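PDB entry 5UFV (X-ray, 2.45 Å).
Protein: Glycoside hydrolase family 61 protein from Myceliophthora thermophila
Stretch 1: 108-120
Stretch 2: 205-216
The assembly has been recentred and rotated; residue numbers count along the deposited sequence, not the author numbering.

Stretch 1, residues 108-120: GFHGDGTTVFLDT
Stretch 2 205-216: SFNINDHSLPQE

The shortest hydrogen bond between the stretches joins a backbone amide to a side chain: Leu118 N donates to Gln215 OE1 at 2.8 Å, with an N-H...acceptor angle of 164°. Gln215 (chi1 m, chi2 m, chi3 -62°) folds its amide back toward stretch 1, and a weak bond from its NE2 to Leu213 O (3.5 Å) ties it to its own stretch. Asp119, chi1 p, spreads its carboxylate between two donors: His211 NE2 reaches OD1 of Asp119 at 2.9 Å (146°) and, weakly, its OD2 at 3.4 Å, while Asn209 ND2 reaches Asp119 OD2 at 3.2 Å (171°).

Both backbones are irregular loops running antiparallel, as the closest CA pairs indicate: Gly113 to Gln215 at 5.1 Å, Asp119 to Asn209 at 5.6 Å. Type I turns at Phe117-Thr120, Asn207-Asp210 and Asp210-Leu213 carry Leu118, Asp119, Asn209 and His211, four of the five residues that hydrogen-bond across the contact; the first is closed by Thr120 N to Phe117 O (3.0 Å), with Phe117 N also donating to Thr120 OG1 (2.9 Å). Before it, Asp112 OD1 accepts the amides of Thr114, Thr115 and Val116 (Thr114 N 3.1 Å, Thr115 N 3.1 Å, Val116 N 3.0 Å), fixing a tight loop.

The Phe117 ring (chi1 m, chi2 -87°) stacks face-to-face on His211 (chi1 m, chi2 -166°), centroids 3.9 Å apart and planes at 20°. The Asp119 carboxylate lies at the imidazole edge, so one ring serves both stacking and hydrogen bonding.

Leu118 (m, t), buried, fills the apolar centre: its CB lies 3.8 Å from Ile208 CG1 (Ile208 t, t), and its CD1 4.2 Å from Phe206 CE2, at that ring's edge. Gly113, phi 83°, brings its CA to 3.7 Å from Gln215 CB; an ideal CB there would sit 3.0 Å from Gln215 CB, a clash. Phe109 (t) places CE2 3.6 Å from Gln215 O. In all, 591 Å² is buried.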

ATOM      1  N   GLY A 108       6.858  -2.288  -9.478  1.00 33.26           N
ATOM      2  CA  GLY A 108       6.682  -1.273 -10.477  1.00 31.64           C
ATOM      3  C   GLY A 108       6.732  -1.849 -11.867  1.00 30.92           C
ATOM      4  O   GLY A 108       6.063  -2.816 -12.165  1.00 31.31           O
ATOM      5  N   PHE A 109       7.535  -1.225 -12.714  1.00 30.67           N
ATOM      6  CA  PHE A 109       7.478  -1.445 -14.123  1.00 30.85           C
ATOM      7  C   PHE A 109       8.653  -2.297 -14.554  1.00 32.46           C
ATOM      8  O   PHE A 109       9.770  -2.001 -14.213  1.00 30.46           O
ATOM      9  CB  PHE A 109       7.540  -0.109 -14.842  1.00 30.59           C
ATOM     10  CG  PHE A 109       7.523  -0.233 -16.333  1.00 30.12           C
ATOM     11  CD1 PHE A 109       6.352  -0.586 -16.989  1.00 29.40           C
ATOM     12  CD2 PHE A 109       8.673  -0.035 -17.072  1.00 30.99           C
ATOM     13  CE1 PHE A 109       6.330  -0.723 -18.358  1.00 29.77           C
ATOM     14  CE2 PHE A 109       8.666  -0.178 -18.454  1.00 31.44           C
ATOM     15  CZ  PHE A 109       7.486  -0.514 -19.095  1.00 31.02           C
ATOM     16  N   HIS A 110       8.385  -3.338 -15.332  1.00 35.76           N
ATOM     17  CA  HIS A 110       9.423  -4.262 -15.767  1.00 39.98           C
ATOM     18  C   HIS A 110       9.414  -4.459 -17.284  1.00 38.20           C
ATOM     19  O   HIS A 110      10.031  -5.374 -17.792  1.00 40.94           O
ATOM     20  CB  HIS A 110       9.267  -5.608 -15.020  1.00 43.14           C
ATOM     21  CG  HIS A 110       8.035  -6.388 -15.398  1.00 49.88           C
ATOM     22  ND1 HIS A 110       6.977  -6.581 -14.525  1.00 53.59           N
ATOM     23  CD2 HIS A 110       7.700  -7.043 -16.544  1.00 51.42           C
ATOM     24  CE1 HIS A 110       6.044  -7.313 -15.119  1.00 53.10           C
ATOM     25  NE2 HIS A 110       6.456  -7.602 -16.345  1.00 52.55           N
ATOM     26  N   GLY A 111       8.738  -3.592 -18.015  1.00 36.35           N
ATOM     27  CA  GLY A 111       8.642  -3.733 -19.466  1.00 36.71           C
ATOM     28  C   GLY A 111       9.922  -3.365 -20.167  1.00 36.79           C
ATOM     29  O   GLY A 111      10.743  -2.638 -19.623  1.00 38.05           O
ATOM     30  N   ASP A 112      10.093  -3.843 -21.385  1.00 38.16           N
ATOM     31  CA  ASP A 112      11.387  -3.680 -22.076  1.00 39.78           C
ATOM     32  C   ASP A 112      11.589  -2.286 -22.675  1.00 38.79           C
ATOM     33  O   ASP A 112      12.714  -1.897 -22.989  1.00 38.77           O
ATOM     34  CB  ASP A 112      11.590  -4.762 -23.139  1.00 42.73           C
ATOM     35  CG  ASP A 112      10.622  -4.641 -24.288  1.00 45.41           C
ATOM     36  OD1 ASP A 112       9.804  -3.707 -24.280  1.00 47.46           O
ATOM     37  OD2 ASP A 112      10.677  -5.475 -25.210  1.00 50.59           O
ATOM     38  N   GLY A 113      10.505  -1.534 -22.827  1.00 38.50           N
ATOM     39  CA  GLY A 113      10.595  -0.122 -23.233  1.00 38.92           C
ATOM     40  C   GLY A 113      10.719   0.123 -24.727  1.00 39.94           C
ATOM     41  O   GLY A 113      11.086   1.214 -25.139  1.00 39.75           O
ATOM     42  N   THR A 114      10.418  -0.894 -25.535  1.00 41.35           N
ATOM     43  CA  THR A 114      10.474  -0.775 -26.992  1.00 42.83           C
ATOM     44  C   THR A 114       9.383  -1.588 -27.691  1.00 44.51           C
ATOM     45  O   THR A 114       9.038  -1.277 -28.825  1.00 46.50           O
ATOM     46  CB  THR A 114      11.844  -1.211 -27.524  1.00 43.51           C
ATOM     47  OG1 THR A 114      12.156  -2.513 -27.019  1.00 44.42           O
ATOM     48  CG2 THR A 114      12.939  -0.255 -27.068  1.00 43.29           C
ATOM     49  N   THR A 115       8.896  -2.656 -27.052  1.00 45.09           N
ATOM     50  CA  THR A 115       7.619  -3.319 -27.415  1.00 45.67           C
ATOM     51  C   THR A 115       6.526  -3.147 -26.326  1.00 42.83           C
ATOM     52  O   THR A 115       5.341  -3.144 -26.619  1.00 43.87           O
ATOM     53  CB  THR A 115       7.812  -4.831 -27.708  1.00 47.97           C
ATOM     54  OG1 THR A 115       8.225  -5.537 -26.520  1.00 47.40           O
ATOM     55  CG2 THR A 115       8.835  -5.041 -28.814  1.00 49.28           C
ATOM     56  N   VAL A 116       6.945  -3.033 -25.073  1.00 41.03           N
ATOM     57  CA  VAL A 116       6.065  -2.782 -23.944  1.00 38.54           C
ATOM     58  C   VAL A 116       6.499  -1.456 -23.300  1.00 38.10           C
ATOM     59  O   VAL A 116       7.561  -1.374 -22.670  1.00 38.05           O
ATOM     60  CB  VAL A 116       6.157  -3.932 -22.903  1.00 38.17           C
ATOM     61  CG1 VAL A 116       5.319  -3.638 -21.655  1.00 37.65           C
ATOM     62  CG2 VAL A 116       5.735  -5.259 -23.514  1.00 37.58           C
ATOM     63  N   PHE A 117       5.684  -0.424 -23.462  1.00 37.31           N
ATOM     64  CA  PHE A 117       5.959   0.862 -22.854  1.00 39.09           C
ATOM     65  C   PHE A 117       5.219   1.033 -21.531  1.00 38.45           C
ATOM     66  O   PHE A 117       4.389   0.197 -21.144  1.00 37.84           O
ATOM     67  CB  PHE A 117       5.543   1.983 -23.802  1.00 40.82           C
ATOM     68  CG  PHE A 117       6.104   1.842 -25.180  1.00 42.31           C
ATOM     69  CD1 PHE A 117       7.352   2.362 -25.491  1.00 42.75           C
ATOM     70  CD2 PHE A 117       5.379   1.184 -26.174  1.00 43.36           C
ATOM     71  CE1 PHE A 117       7.865   2.229 -26.773  1.00 44.56           C
ATOM     72  CE2 PHE A 117       5.893   1.049 -27.466  1.00 44.93           C
ATOM     73  CZ  PHE A 117       7.135   1.578 -27.763  1.00 44.94           C
ATOM     74  N   LEU A 118       5.519   2.145 -20.860  1.00 39.32           N
ATOM     75  CA  LEU A 118       4.877   2.520 -19.599  1.00 39.84           C
ATOM     76  C   LEU A 118       3.375   2.590 -19.743  1.00 40.23           C
ATOM     77  O   LEU A 118       2.665   2.246 -18.797  1.00 42.46           O
ATOM     78  CB  LEU A 118       5.377   3.877 -19.084  1.00 40.18           C
ATOM     79  CG  LEU A 118       6.836   3.986 -18.628  1.00 41.71           C
ATOM     80  CD1 LEU A 118       7.207   5.438 -18.392  1.00 42.98           C
ATOM     81  CD2 LEU A 118       7.125   3.172 -17.379  1.00 41.30           C
ATOM     82  N   ASP A 119       2.896   3.032 -20.909  1.00 40.88           N
ATOM     83  CA  ASP A 119       1.457   3.152 -21.155  1.00 40.89           C
ATOM     84  C   ASP A 119       0.826   1.939 -21.848  1.00 41.68           C
ATOM     85  O   ASP A 119      -0.363   1.954 -22.114  1.00 41.29           O
ATOM     86  CB  ASP A 119       1.140   4.431 -21.935  1.00 41.02           C
ATOM     87  CG  ASP A 119       1.516   4.352 -23.401  1.00 43.76           C
ATOM     88  OD1 ASP A 119       2.372   3.528 -23.781  1.00 46.17           O
ATOM     89  OD2 ASP A 119       0.970   5.159 -24.187  1.00 44.43           O
ATOM     90  N   THR A 120       1.597   0.886 -22.117  1.00 41.51           N
ATOM     91  CA  THR A 120       1.039  -0.278 -22.787  1.00 41.74           C
ATOM     92  C   THR A 120       0.043  -1.007 -21.887  1.00 41.43           C
ATOM     93  O   THR A 120       0.332  -1.278 -20.725  1.00 39.39           O
ATOM     94  CB  THR A 120       2.136  -1.254 -23.224  1.00 42.21           C
ATOM     95  OG1 THR A 120       2.941  -0.623 -24.219  1.00 44.25           O
ATOM     96  CG2 THR A 120       1.522  -2.563 -23.801  1.00 42.56           C
ATOM     97  N   SER A 205       3.124  12.943 -11.288  1.00 40.30           N
ATOM     98  CA  SER A 205       2.398  13.592 -12.379  1.00 41.20           C
ATOM     99  C   SER A 205       3.386  13.728 -13.518  1.00 43.98           C
ATOM    100  O   SER A 205       4.400  14.416 -13.384  1.00 42.27           O
ATOM    101  CB  SER A 205       1.891  14.984 -11.999  1.00 43.54           C
ATOM    102  OG  SER A 205       0.713  14.939 -11.197  1.00 45.52           O
ATOM    103  N   PHE A 206       3.084  13.057 -14.631  1.00 46.17           N
ATOM    104  CA  PHE A 206       3.956  13.054 -15.813  1.00 47.16           C
ATOM    105  C   PHE A 206       3.190  12.466 -17.000  1.00 45.77           C
ATOM    106  O   PHE A 206       2.113  11.887 -16.823  1.00 44.15           O
ATOM    107  CB  PHE A 206       5.264  12.267 -15.549  1.00 46.74           C
ATOM    108  CG  PHE A 206       5.066  10.783 -15.404  1.00 45.85           C
ATOM    109  CD1 PHE A 206       4.546  10.254 -14.235  1.00 45.06           C
ATOM    110  CD2 PHE A 206       5.389   9.918 -16.445  1.00 45.11           C
ATOM    111  CE1 PHE A 206       4.370   8.888 -14.102  1.00 44.29           C
ATOM    112  CE2 PHE A 206       5.208   8.556 -16.323  1.00 42.76           C
ATOM    113  CZ  PHE A 206       4.698   8.038 -15.153  1.00 44.07           C
ATOM    114  N   ASN A 207       3.747  12.619 -18.196  1.00 45.98           N
ATOM    115  CA  ASN A 207       3.057  12.180 -19.396  1.00 46.79           C
ATOM    116  C   ASN A 207       3.420  10.753 -19.754  1.00 45.22           C
ATOM    117  O   ASN A 207       4.353  10.489 -20.520  1.00 48.68           O
ATOM    118  CB  ASN A 207       3.340  13.104 -20.569  1.00 48.23           C
ATOM    119  CG  ASN A 207       2.408  12.852 -21.739  1.00 50.27           C
ATOM    120  OD1 ASN A 207       1.606  11.908 -21.739  1.00 49.91           O
ATOM    121  ND2 ASN A 207       2.508  13.696 -22.747  1.00 53.09           N
ATOM    122  N   ILE A 208       2.639   9.835 -19.218  1.00 41.68           N
ATOM    123  CA  ILE A 208       2.902   8.419 -19.375  1.00 40.90           C
ATOM    124  C   ILE A 208       2.837   7.981 -20.844  1.00 40.51           C
ATOM    125  O   ILE A 208       3.483   7.028 -21.240  1.00 41.09           O
ATOM    126  CB  ILE A 208       1.941   7.582 -18.470  1.00 39.78           C
ATOM    127  CG1 ILE A 208       2.527   6.186 -18.241  1.00 37.96           C
ATOM    128  CG2 ILE A 208       0.508   7.553 -19.041  1.00 40.61           C
ATOM    129  CD1 ILE A 208       1.819   5.359 -17.201  1.00 37.44           C
ATOM    130  N   ASN A 209       2.078   8.707 -21.651  1.00 41.05           N
ATOM    131  CA  ASN A 209       1.925   8.377 -23.052  1.00 42.15           C
ATOM    132  C   ASN A 209       3.051   8.955 -23.894  1.00 43.41           C
ATOM    133  O   ASN A 209       3.026   8.816 -25.097  1.00 43.87           O
ATOM    134  CB  ASN A 209       0.567   8.877 -23.572  1.00 42.33           C
ATOM    135  CG  ASN A 209      -0.587   8.478 -22.665  1.00 40.62           C
ATOM    136  OD1 ASN A 209      -1.303   9.315 -22.125  1.00 41.68           O
ATOM    137  ND2 ASN A 209      -0.752   7.196 -22.479  1.00 39.49           N
ATOM    138  N   ASP A 210       4.043   9.581 -23.278  1.00 44.93           N
ATOM    139  CA  ASP A 210       5.154  10.135 -24.036  1.00 49.72           C
ATOM    140  C   ASP A 210       6.306   9.141 -24.130  1.00 53.67           C
ATOM    141  O   ASP A 210       7.083   8.978 -23.179  1.00 54.83           O
ATOM    142  CB  ASP A 210       5.649  11.413 -23.382  1.00 50.33           C
ATOM    143  CG  ASP A 210       6.774  12.076 -24.153  1.00 50.52           C
ATOM    144  OD1 ASP A 210       7.252  11.551 -25.188  1.00 51.20           O
ATOM    145  OD2 ASP A 210       7.181  13.148 -23.693  1.00 51.32           O
ATOM    146  N   HIS A 211       6.432   8.536 -25.308  1.00 56.63           N
ATOM    147  CA  HIS A 211       7.381   7.452 -25.537  1.00 59.27           C
ATOM    148  C   HIS A 211       8.824   7.929 -25.676  1.00 59.78           C
ATOM    149  O   HIS A 211       9.725   7.101 -25.748  1.00 57.81           O
ATOM    150  CB  HIS A 211       6.959   6.627 -26.766  1.00 60.19           C
ATOM    151  CG  HIS A 211       5.726   5.806 -26.539  1.00 61.34           C
ATOM    152  ND1 HIS A 211       5.336   4.796 -27.394  1.00 62.52           N
ATOM    153  CD2 HIS A 211       4.804   5.832 -25.543  1.00 62.13           C
ATOM    154  CE1 HIS A 211       4.222   4.243 -26.943  1.00 62.88           C
ATOM    155  NE2 HIS A 211       3.880   4.851 -25.818  1.00 62.95           N
ATOM    156  N   SER A 212       9.047   9.245 -25.696  1.00 62.07           N
ATOM    157  CA  SER A 212      10.409   9.801 -25.803  1.00 63.24           C
ATOM    158  C   SER A 212      11.131   9.860 -24.470  1.00 63.02           C
ATOM    159  O   SER A 212      12.353   9.954 -24.418  1.00 63.09           O
ATOM    160  CB  SER A 212      10.378  11.179 -26.443  1.00 62.93           C
ATOM    161  OG  SER A 212      10.057  11.031 -27.810  1.00 63.85           O
ATOM    162  N   LEU A 213      10.364   9.785 -23.397  1.00 64.57           N
ATOM    163  CA  LEU A 213      10.924   9.693 -22.060  1.00 65.61           C
ATOM    164  C   LEU A 213      11.647   8.361 -21.854  1.00 63.03           C
ATOM    165  O   LEU A 213      11.444   7.408 -22.620  1.00 57.90           O
ATOM    166  CB  LEU A 213       9.807   9.837 -21.009  1.00 65.07           C
ATOM    167  CG  LEU A 213       9.067  11.182 -20.971  1.00 67.82           C
ATOM    168  CD1 LEU A 213       8.143  11.228 -19.761  1.00 65.33           C
ATOM    169  CD2 LEU A 213      10.030  12.383 -20.987  1.00 70.28           C
ATOM    170  N   PRO A 214      12.496   8.293 -20.811  1.00 62.28           N
ATOM    171  CA  PRO A 214      13.032   6.998 -20.426  1.00 59.53           C
ATOM    172  C   PRO A 214      11.898   6.114 -19.953  1.00 54.69           C
ATOM    173  O   PRO A 214      11.035   6.560 -19.190  1.00 50.45           O
ATOM    174  CB  PRO A 214      13.981   7.315 -19.255  1.00 61.34           C
ATOM    175  CG  PRO A 214      14.135   8.793 -19.226  1.00 61.93           C
ATOM    176  CD  PRO A 214      12.942   9.373 -19.910  1.00 61.33           C
ATOM    177  N   GLN A 215      11.909   4.871 -20.421  1.00 51.56           N
ATOM    178  CA  GLN A 215      10.912   3.890 -20.046  1.00 48.97           C
ATOM    179  C   GLN A 215      11.365   3.151 -18.810  1.00 48.40           C
ATOM    180  O   GLN A 215      11.513   1.947 -18.818  1.00 51.72           O
ATOM    181  CB  GLN A 215      10.669   2.946 -21.224  1.00 47.42           C
ATOM    182  CG  GLN A 215      10.125   3.682 -22.445  1.00 47.25           C
ATOM    183  CD  GLN A 215       8.724   4.219 -22.203  1.00 45.93           C
ATOM    184  OE1 GLN A 215       7.794   3.452 -21.968  1.00 44.18           O
ATOM    185  NE2 GLN A 215       8.570   5.536 -22.239  1.00 46.57           N
ATOM    186  N   GLU A 216      11.619   3.901 -17.750  1.00 50.04           N
ATOM    187  CA  GLU A 216      11.972   3.339 -16.446  1.00 51.27           C
ATOM    188  C   GLU A 216      11.054   4.079 -15.528  1.00 45.45           C
ATOM    189  O   GLU A 216      10.693   5.198 -15.834  1.00 43.89           O
ATOM    190  CB  GLU A 216      13.421   3.646 -16.049  1.00 56.77           C
ATOM    191  CG  GLU A 216      14.494   3.123 -17.005  1.00 64.36           C
ATOM    192  CD  GLU A 216      15.745   4.037 -17.123  1.00 72.26           C
ATOM    193  OE1 GLU A 216      16.032   4.845 -16.193  1.00 68.85           O
ATOM    194  OE2 GLU A 216      16.460   3.948 -18.163  1.00 75.70           O
TER